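Local coordinates for protein probable glutathione S-transferase GSTU1 (Oryza sativa, PDB 1OYJ) that conjugates reduced glutathione to a wide range of hydrophobic electrophiles, as a plant tau-class glutathione transferase, at residues Ala108-Val111 against Asp112-Tyr116; Arg135-Ala138 against Glu139-Thr143. One frame throughout, in Å; residues are numbered along the deposited sequence.

Contact 1 of 2, residues Ala108-Val111 against Asp112-Tyr116. With GSH (glutathione), chain O.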
ATOM      1  N   ALA A 108      -2.129   6.542  -5.428  1.00 19.89           N
ATOM      2  CA  ALA A 108      -1.541   5.285  -5.962  1.00 19.29           C
ATOM      3  C   ALA A 108      -2.128   4.180  -5.148  1.00 19.94           C
ATOM      4  O   ALA A 108      -2.510   3.145  -5.703  1.00 20.20           O
ATOM      5  CB  ALA A 108      -0.062   5.279  -5.914  1.00 18.04           C
ATOM      6  N   ASP A 109      -2.190   4.378  -3.827  1.00 19.37           N
ATOM      7  CA  ASP A 109      -2.843   3.353  -2.983  1.00 20.49           C
ATOM      8  C   ASP A 109      -4.308   3.087  -3.445  1.00 17.68           C
ATOM      9  O   ASP A 109      -4.791   1.972  -3.505  1.00 14.88           O
ATOM     10  CB  ASP A 109      -2.819   3.771  -1.515  1.00 19.70           C
ATOM     11  CG  ASP A 109      -3.586   2.805  -0.635  1.00 24.74           C
ATOM     12  OD1 ASP A 109      -3.133   1.685  -0.451  1.00 29.46           O
ATOM     13  OD2 ASP A 109      -4.701   3.022  -0.222  1.00 22.00           O
ATOM     14  N   TYR A 110      -5.018   4.158  -3.804  1.00 15.55           N
ATOM     15  CA  TYR A 110      -6.391   4.066  -4.177  1.00 16.00           C
ATOM     16  C   TYR A 110      -6.478   3.219  -5.486  1.00 16.62           C
ATOM     17  O   TYR A 110      -7.296   2.306  -5.591  1.00 18.24           O
ATOM     18  CB  TYR A 110      -6.919   5.416  -4.473  1.00 18.03           C
ATOM     19  CG  TYR A 110      -8.329   5.425  -5.001  1.00 20.49           C
ATOM     20  CD1 TYR A 110      -9.411   5.521  -4.153  1.00 19.22           C
ATOM     21  CD2 TYR A 110      -8.581   5.396  -6.349  1.00 22.62           C
ATOM     22  CE1 TYR A 110     -10.695   5.473  -4.633  1.00 18.86           C
ATOM     23  CE2 TYR A 110      -9.858   5.368  -6.830  1.00 21.93           C
ATOM     24  CZ  TYR A 110     -10.945   5.461  -5.961  1.00 21.53           C
ATOM     25  OH  TYR A 110     -12.239   5.499  -6.491  1.00 21.17           O
ATOM     26  N   VAL A 111      -5.588   3.476  -6.416  1.00 16.35           N
ATOM     27  CA  VAL A 111      -5.490   2.638  -7.619  1.00 18.70           C
ATOM     28  C   VAL A 111      -5.258   1.152  -7.297  1.00 18.88           C
ATOM     29  O   VAL A 111      -5.945   0.258  -7.829  1.00 19.94           O
ATOM     30  CB  VAL A 111      -4.418   3.109  -8.576  1.00 17.87           C
ATOM     31  CG1 VAL A 111      -4.407   2.181  -9.803  1.00 16.32           C
ATOM     32  CG2 VAL A 111      -4.760   4.534  -9.050  1.00 18.76           C
ATOM     33  N   ASP A 112      -4.328   0.895  -6.422  1.00 18.68           N
ATOM     34  CA  ASP A 112      -4.097  -0.494  -6.050  1.00 19.72           C
ATOM     35  C   ASP A 112      -5.329  -1.119  -5.418  1.00 21.29           C
ATOM     36  O   ASP A 112      -5.579  -2.296  -5.613  1.00 23.85           O
ATOM     37  CB  ASP A 112      -2.952  -0.616  -5.072  1.00 19.65           C
ATOM     38  CG  ASP A 112      -1.621  -0.821  -5.746  1.00 21.85           C
ATOM     39  OD1 ASP A 112      -0.650  -1.236  -5.076  1.00 21.27           O
ATOM     40  OD2 ASP A 112      -1.462  -0.688  -6.930  1.00 21.86           O
ATOM     41  N   ARG A 113      -6.087  -0.328  -4.653  1.00 22.07           N
ATOM     42  CA  ARG A 113      -7.235  -0.861  -3.966  1.00 24.59           C
ATOM     43  C   ARG A 113      -8.421  -1.062  -4.881  1.00 24.88           C
ATOM     44  O   ARG A 113      -9.256  -1.849  -4.503  1.00 25.14           O
ATOM     45  CB  ARG A 113      -7.718   0.046  -2.814  1.00 23.59           C
ATOM     46  CG  ARG A 113      -6.822   0.125  -1.593  1.00 28.90           C
ATOM     47  CD  ARG A 113      -7.175   1.245  -0.501  1.00 39.12           C
ATOM     48  NE  ARG A 113      -6.294   0.977   0.659  1.00 44.74           N
ATOM     49  CZ  ARG A 113      -6.555   0.010   1.571  1.00 47.94           C
ATOM     50  NH1 ARG A 113      -5.679  -0.280   2.510  1.00 47.83           N
ATOM     51  NH2 ARG A 113      -7.737  -0.618   1.572  1.00 48.22           N
ATOM     52  N   LYS A 114      -8.532  -0.338  -6.005  1.00 22.54           N
ATOM     53  CA  LYS A 114      -9.763  -0.350  -6.752  1.00 22.49           C
ATOM     54  C   LYS A 114      -9.748  -1.034  -8.168  1.00 24.59           C
ATOM     55  O   LYS A 114     -10.645  -1.821  -8.515  1.00 22.76           O
ATOM     56  CB  LYS A 114     -10.238   1.117  -6.904  1.00 22.28           C
ATOM     57  CG  LYS A 114     -10.577   1.814  -5.515  1.00 22.69           C
ATOM     58  CD  LYS A 114     -11.913   1.302  -4.851  1.00 19.98           C
ATOM     59  CE  LYS A 114     -12.110   1.861  -3.454  1.00 22.93           C
ATOM     60  NZ  LYS A 114     -13.399   1.444  -2.737  1.00 22.74           N
ATOM     61  N   LEU A 115      -8.696  -0.766  -8.941  1.00 24.36           N
ATOM     62  CA  LEU A 115      -8.725  -1.031 -10.376  1.00 24.15           C
ATOM     63  C   LEU A 115      -8.706  -2.540 -10.652  1.00 24.16           C
ATOM     64  O   LEU A 115      -9.594  -3.111 -11.302  1.00 23.00           O
ATOM     65  CB  LEU A 115      -7.588  -0.300 -11.079  1.00 23.90           C
ATOM     66  CG  LEU A 115      -7.838   1.095 -11.634  1.00 25.16           C
ATOM     67  CD1 LEU A 115      -8.835   1.017 -12.803  1.00 24.99           C
ATOM     68  CD2 LEU A 115      -8.438   1.973 -10.586  1.00 24.26           C
ATOM     69  N   TYR A 116      -7.689  -3.172 -10.185  1.00 24.29           N
ATOM     70  CA  TYR A 116      -7.557  -4.576 -10.494  1.00 26.39           C
ATOM     71  C   TYR A 116      -8.734  -5.377 -10.006  1.00 26.68           C
ATOM     72  O   TYR A 116      -9.350  -6.107 -10.781  1.00 28.01           O
ATOM     73  CB  TYR A 116      -6.313  -5.096  -9.897  1.00 26.94           C
ATOM     74  CG  TYR A 116      -6.119  -6.570 -10.085  1.00 31.54           C
ATOM     75  CD1 TYR A 116      -5.742  -7.047 -11.293  1.00 38.40           C
ATOM     76  CD2 TYR A 116      -6.234  -7.441  -9.041  1.00 41.01           C
ATOM     77  CE1 TYR A 116      -5.505  -8.359 -11.494  1.00 43.97           C
ATOM     78  CE2 TYR A 116      -5.984  -8.804  -9.228  1.00 46.17           C
ATOM     79  CZ  TYR A 116      -5.619  -9.239 -10.481  1.00 46.87           C
ATOM     80  OH  TYR A 116      -5.365 -10.574 -10.764  1.00 56.57           O
TER
HETATM   81  N1  GSH O 800     -13.686  -3.643   1.800  1.00 66.18           N
HETATM   82  CA1 GSH O 800     -14.101  -4.033   0.451  1.00 66.31           C
HETATM   83  C1  GSH O 800     -15.456  -4.694   0.570  1.00 69.16           C
HETATM   84  O11 GSH O 800     -15.648  -5.823   0.137  1.00 73.75           O
HETATM   85  O12 GSH O 800     -16.377  -4.124   1.121  1.00 69.57           O
HETATM   86  CB1 GSH O 800     -14.095  -2.756  -0.470  1.00 61.31           C
HETATM   87  CG1 GSH O 800     -14.453  -3.083  -1.925  1.00 52.25           C
HETATM   88  CD1 GSH O 800     -14.346  -1.988  -3.008  1.00 46.44           C
HETATM   89  OE1 GSH O 800     -13.294  -1.405  -3.201  1.00 41.17           O
HETATM   90  N2  GSH O 800     -15.441  -1.783  -3.747  1.00 38.37           N
HETATM   91  CA2 GSH O 800     -15.471  -1.054  -5.018  1.00 37.67           C
HETATM   92  C2  GSH O 800     -16.297   0.183  -4.926  1.00 37.88           C
HETATM   93  O2  GSH O 800     -16.674   0.785  -5.958  1.00 36.93           O
HETATM   94  CB2 GSH O 800     -15.951  -1.956  -6.140  1.00 40.10           C
HETATM   95  SG2 GSH O 800     -14.789  -3.319  -6.332  1.00 39.15           S
HETATM   96  N3  GSH O 800     -16.523   0.562  -3.633  1.00 36.61           N
HETATM   97  CA3 GSH O 800     -17.153   1.833  -3.316  1.00 35.94           C
HETATM   98  C3  GSH O 800     -16.347   3.082  -3.671  1.00 36.18           C
HETATM   99  O31 GSH O 800     -15.097   2.964  -3.906  1.00 36.52           O
HETATM  100  O32 GSH O 800     -16.968   4.197  -3.716  1.00 33.61           O
HETATM  101  O   HOH W   1      -5.367  -2.242  -8.834  1.00 32.09           O

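Contact 2 of 2, residues Arg135-Ala138 against Glu139-Thr143. With GSH (glutathione), chain O.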
ATOM      1  N   ARG A 135     -21.429  -0.163 -12.770  1.00 18.68           N
ATOM      2  CA  ARG A 135     -21.735   1.099 -12.208  1.00 18.68           C
ATOM      3  C   ARG A 135     -20.678   1.530 -11.166  1.00 19.67           C
ATOM      4  O   ARG A 135     -20.344   2.751 -11.041  1.00 20.56           O
ATOM      5  CB  ARG A 135     -23.157   1.134 -11.584  1.00 17.48           C
ATOM      6  CG  ARG A 135     -24.281   1.101 -12.656  1.00 21.80           C
ATOM      7  CD  ARG A 135     -25.700   1.196 -12.041  1.00 21.35           C
ATOM      8  NE  ARG A 135     -26.050  -0.002 -11.307  1.00 22.79           N
ATOM      9  CZ  ARG A 135     -26.895  -0.919 -11.771  1.00 22.19           C
ATOM     10  NH1 ARG A 135     -27.355  -0.755 -12.973  1.00 16.93           N
ATOM     11  NH2 ARG A 135     -27.260  -1.993 -11.052  1.00 20.63           N
ATOM     12  N   GLU A 136     -20.138   0.566 -10.461  1.00 18.91           N
ATOM     13  CA  GLU A 136     -19.179   0.904  -9.433  1.00 20.98           C
ATOM     14  C   GLU A 136     -17.894   1.289 -10.181  1.00 20.05           C
ATOM     15  O   GLU A 136     -17.224   2.193  -9.742  1.00 20.60           O
ATOM     16  CB  GLU A 136     -18.894  -0.265  -8.457  1.00 18.96           C
ATOM     17  CG  GLU A 136     -20.095  -0.640  -7.545  1.00 23.66           C
ATOM     18  CD  GLU A 136     -19.693  -1.277  -6.224  1.00 24.28           C
ATOM     19  OE1 GLU A 136     -19.818  -0.600  -5.160  1.00 23.71           O
ATOM     20  OE2 GLU A 136     -19.327  -2.437  -6.272  1.00 23.98           O
ATOM     21  N   MET A 137     -17.583   0.588 -11.286  1.00 20.14           N
ATOM     22  CA  MET A 137     -16.385   0.932 -12.073  1.00 20.46           C
ATOM     23  C   MET A 137     -16.478   2.351 -12.603  1.00 21.43           C
ATOM     24  O   MET A 137     -15.532   3.130 -12.441  1.00 19.69           O
ATOM     25  CB  MET A 137     -16.058  -0.038 -13.204  1.00 22.42           C
ATOM     26  CG  MET A 137     -14.758   0.376 -13.982  1.00 22.63           C
ATOM     27  SD  MET A 137     -13.210   0.609 -12.943  1.00 26.84           S
ATOM     28  CE  MET A 137     -12.878  -1.023 -12.734  1.00 25.39           C
ATOM     29  N   ALA A 138     -17.627   2.702 -13.175  1.00 19.47           N
ATOM     30  CA  ALA A 138     -17.798   4.065 -13.687  1.00 19.46           C
ATOM     31  C   ALA A 138     -17.542   5.118 -12.605  1.00 18.93           C
ATOM     32  O   ALA A 138     -16.985   6.160 -12.920  1.00 20.85           O
ATOM     33  CB  ALA A 138     -19.119   4.272 -14.225  1.00 19.74           C
ATOM     34  N   GLU A 139     -18.035   4.881 -11.382  1.00 17.81           N
ATOM     35  CA  GLU A 139     -17.902   5.801 -10.307  1.00 18.53           C
ATOM     36  C   GLU A 139     -16.441   5.876  -9.860  1.00 16.05           C
ATOM     37  O   GLU A 139     -16.004   6.941  -9.536  1.00 18.32           O
ATOM     38  CB  GLU A 139     -18.855   5.412  -9.131  1.00 18.16           C
ATOM     39  CG  GLU A 139     -18.965   6.426  -8.092  1.00 24.00           C
ATOM     40  CD  GLU A 139     -19.559   7.744  -8.585  1.00 29.97           C
ATOM     41  OE1 GLU A 139     -20.236   7.799  -9.672  1.00 28.74           O
ATOM     42  OE2 GLU A 139     -19.270   8.716  -7.823  1.00 33.32           O
ATOM     43  N   ILE A 140     -15.725   4.757  -9.822  1.00 15.18           N
ATOM     44  CA  ILE A 140     -14.264   4.773  -9.545  1.00 17.43           C
ATOM     45  C   ILE A 140     -13.523   5.728 -10.593  1.00 17.41           C
ATOM     46  O   ILE A 140     -12.708   6.609 -10.239  1.00 18.03           O
ATOM     47  CB  ILE A 140     -13.754   3.371  -9.659  1.00 16.94           C
ATOM     48  CG1 ILE A 140     -14.100   2.683  -8.364  1.00 19.91           C
ATOM     49  CG2 ILE A 140     -12.201   3.332  -9.805  1.00 18.15           C
ATOM     50  CD1 ILE A 140     -13.821   1.307  -8.348  1.00 21.06           C
ATOM     51  N   LEU A 141     -13.904   5.593 -11.837  1.00 17.26           N
ATOM     52  CA  LEU A 141     -13.297   6.422 -12.867  1.00 18.89           C
ATOM     53  C   LEU A 141     -13.702   7.895 -12.673  1.00 19.68           C
ATOM     54  O   LEU A 141     -12.890   8.799 -12.879  1.00 18.72           O
ATOM     55  CB  LEU A 141     -13.685   5.929 -14.245  1.00 19.10           C
ATOM     56  CG  LEU A 141     -13.246   4.449 -14.516  1.00 17.96           C
ATOM     57  CD1 LEU A 141     -13.737   4.045 -15.941  1.00 18.67           C
ATOM     58  CD2 LEU A 141     -11.762   4.415 -14.463  1.00 17.99           C
ATOM     59  N   ARG A 142     -14.925   8.117 -12.226  1.00 17.26           N
ATOM     60  CA  ARG A 142     -15.356   9.505 -11.962  1.00 18.69           C
ATOM     61  C   ARG A 142     -14.596  10.079 -10.781  1.00 18.94           C
ATOM     62  O   ARG A 142     -14.266  11.280 -10.757  1.00 15.15           O
ATOM     63  CB  ARG A 142     -16.879   9.576 -11.692  1.00 18.73           C
ATOM     64  CG  ARG A 142     -17.778   9.587 -12.898  1.00 21.07           C
ATOM     65  CD  ARG A 142     -19.276   9.654 -12.508  1.00 22.17           C
ATOM     66  NE  ARG A 142     -20.162   9.121 -13.525  1.00 27.81           N
ATOM     67  CZ  ARG A 142     -20.858   7.988 -13.394  1.00 30.92           C
ATOM     68  NH1 ARG A 142     -20.759   7.219 -12.298  1.00 34.24           N
ATOM     69  NH2 ARG A 142     -21.644   7.612 -14.380  1.00 35.85           N
ATOM     70  N   THR A 143     -14.277   9.236  -9.817  1.00 17.16           N
ATOM     71  CA  THR A 143     -13.500   9.637  -8.656  1.00 18.41           C
ATOM     72  C   THR A 143     -12.046  10.009  -9.048  1.00 18.19           C
ATOM     73  O   THR A 143     -11.549  11.102  -8.636  1.00 17.83           O
ATOM     74  CB  THR A 143     -13.458   8.482  -7.590  1.00 19.80           C
ATOM     75  OG1 THR A 143     -14.775   8.242  -7.141  1.00 18.75           O
ATOM     76  CG2 THR A 143     -12.622   8.880  -6.388  1.00 19.63           C
TER
HETATM   77  N1  GSH O 800     -13.686  -3.643   1.800  1.00 66.18           N
HETATM   78  CA1 GSH O 800     -14.101  -4.033   0.451  1.00 66.31           C
HETATM   79  C1  GSH O 800     -15.456  -4.694   0.570  1.00 69.16           C
HETATM   80  O11 GSH O 800     -15.648  -5.823   0.137  1.00 73.75           O
HETATM   81  O12 GSH O 800     -16.377  -4.124   1.121  1.00 69.57           O
HETATM   82  CB1 GSH O 800     -14.095  -2.756  -0.470  1.00 61.31           C
HETATM   83  CG1 GSH O 800     -14.453  -3.083  -1.925  1.00 52.25           C
HETATM   84  CD1 GSH O 800     -14.346  -1.988  -3.008  1.00 46.44           C
HETATM   85  OE1 GSH O 800     -13.294  -1.405  -3.201  1.00 41.17           O
HETATM   86  N2  GSH O 800     -15.441  -1.783  -3.747  1.00 38.37           N
HETATM   87  CA2 GSH O 800     -15.471  -1.054  -5.018  1.00 37.67           C
HETATM   88  C2  GSH O 800     -16.297   0.183  -4.926  1.00 37.88           C
HETATM   89  O2  GSH O 800     -16.674   0.785  -5.958  1.00 36.93           O
HETATM   90  CB2 GSH O 800     -15.951  -1.956  -6.140  1.00 40.10           C
HETATM   91  SG2 GSH O 800     -14.789  -3.319  -6.332  1.00 39.15           S
HETATM   92  N3  GSH O 800     -16.523   0.562  -3.633  1.00 36.61           N
HETATM   93  CA3 GSH O 800     -17.153   1.833  -3.316  1.00 35.94           C
HETATM   94  C3  GSH O 800     -16.347   3.082  -3.671  1.00 36.18           C
HETATM   95  O31 GSH O 800     -15.097   2.964  -3.906  1.00 36.52           O
HETATM   96  O32 GSH O 800     -16.968   4.197  -3.716  1.00 33.61           O
HETATM   97  O   HOH W   2     -22.194   4.630 -11.818  1.00 31.13           O

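Contact 1 of 2, residues Ala108-Val111 against Asp112-Tyr116
Asp109 and Arg113 face each other one turn apart, and their side chains close into a salt bridge: Arg113 NE gives its hydrogen to Asp109 OD2 at 2.7 Å. The carboxylate oxygen uses its syn lone pair and lies almost in the guanidinium plane, at the edge, although the two flat groups are turned 54° apart. Asp109 reaches forward because CG stands anti to the backbone N (chi1 175°), beside the carbonyl carbon. Beyond the bridge, Arg113 touches another bound glutathione and has a long, weak ion pair with Glu68 of the second subunit.

The next i to i+4 pair is Tyr110 and Lys114. Lys114 CG sits over one face of the phenol ring, 3.8 Å from its centroid and 14° off the normal, a CH-pi contact. The lysine bends at chi2 and then runs straight past the ring to a glutathione in a second pocket, distinct from the one that holds Ser15, where NZ donates to O31 at 2.6 Å and to OE1 at 2.9 Å. Both pairs lie on helix 97-124, in the all-helical C-terminal domain of the glutathione transferase fold.

On a further side of the helix, Val111 CG1 packs against Leu115 CG at 4.0 Å, and Phe172 touches both residues. Val111 O is heavily used: Leu115 N makes a nearly straight bond to it, Lys114 N comes from above the carbonyl plane, and a water donates to it while accepting from Tyr116 N. Asp112 sends OD2 elsewhere, into a salt bridge with Arg20.

Contact 2 of 2, residues Arg135-Ala138 against Glu139-Thr143
Glu139, opening the second half of this helical stretch, bonds through its N to Arg135 O at 3.2 Å, while its CB lies beside the same carbonyl. Its CG is anti to the backbone N (chi1 -169°), and a bend at chi2 carries the carboxylate forward to Arg142.

Ile140 N donates to Glu136 O at 3.0 Å. The CG1 branch of Ile140 runs alongside that carbonyl and ends with CD1 3.8 Å from glutathione O2; Glu136 packs against the same ligand, its OE2 3.4 Å from carbon CB2, and has a long, weak ion pair with Arg121. CG2 of Ile140 goes instead toward the thioether of Met137.

At Leu141 the backbone N meets Met137 O, and CG comes to 4.1 Å from Met137 SD, an apolar contact. Phe185 touches both side chains.

Arg142 N bonds to Ala138 O, and its chain, extended from CG to NE, brings one guanidinium face over the methyl CB of Ala138, off-centre and 3.9 Å from NH1. NH1 is gripped twice: by Glu139 OE1 in a 2.7 Å salt bridge, 21° out of the guanidinium plane, and in that plane by a water that also donates to Arg135 O.

These i+4 to i backbone bonds are those of a regular alpha-helix, here helix 127-148 of the C-terminal domain, whose Glu136 and Ile140 line the second glutathione pocket, not the one holding Ser15.

From the N terminus, the chain passes through the thioredoxin-like domain with its four-stranded sheet and enters the helical C-terminal domain, where contact 1 falls on helix 97-124. Contact 2 follows on the next helix, 127-148. Each is made within one unbroken helix, so neither closes a loop; they stand in series, with no nesting or crossing, their centres about 12 Å apart. The two helices pack directly together: Tyr110 OH lies 3.4 Å from Thr143 CG2, and Lys114 CB and Leu115 CD2 rest on Ile140. Both contacts border the same glutathione, which is bound where the two helices meet.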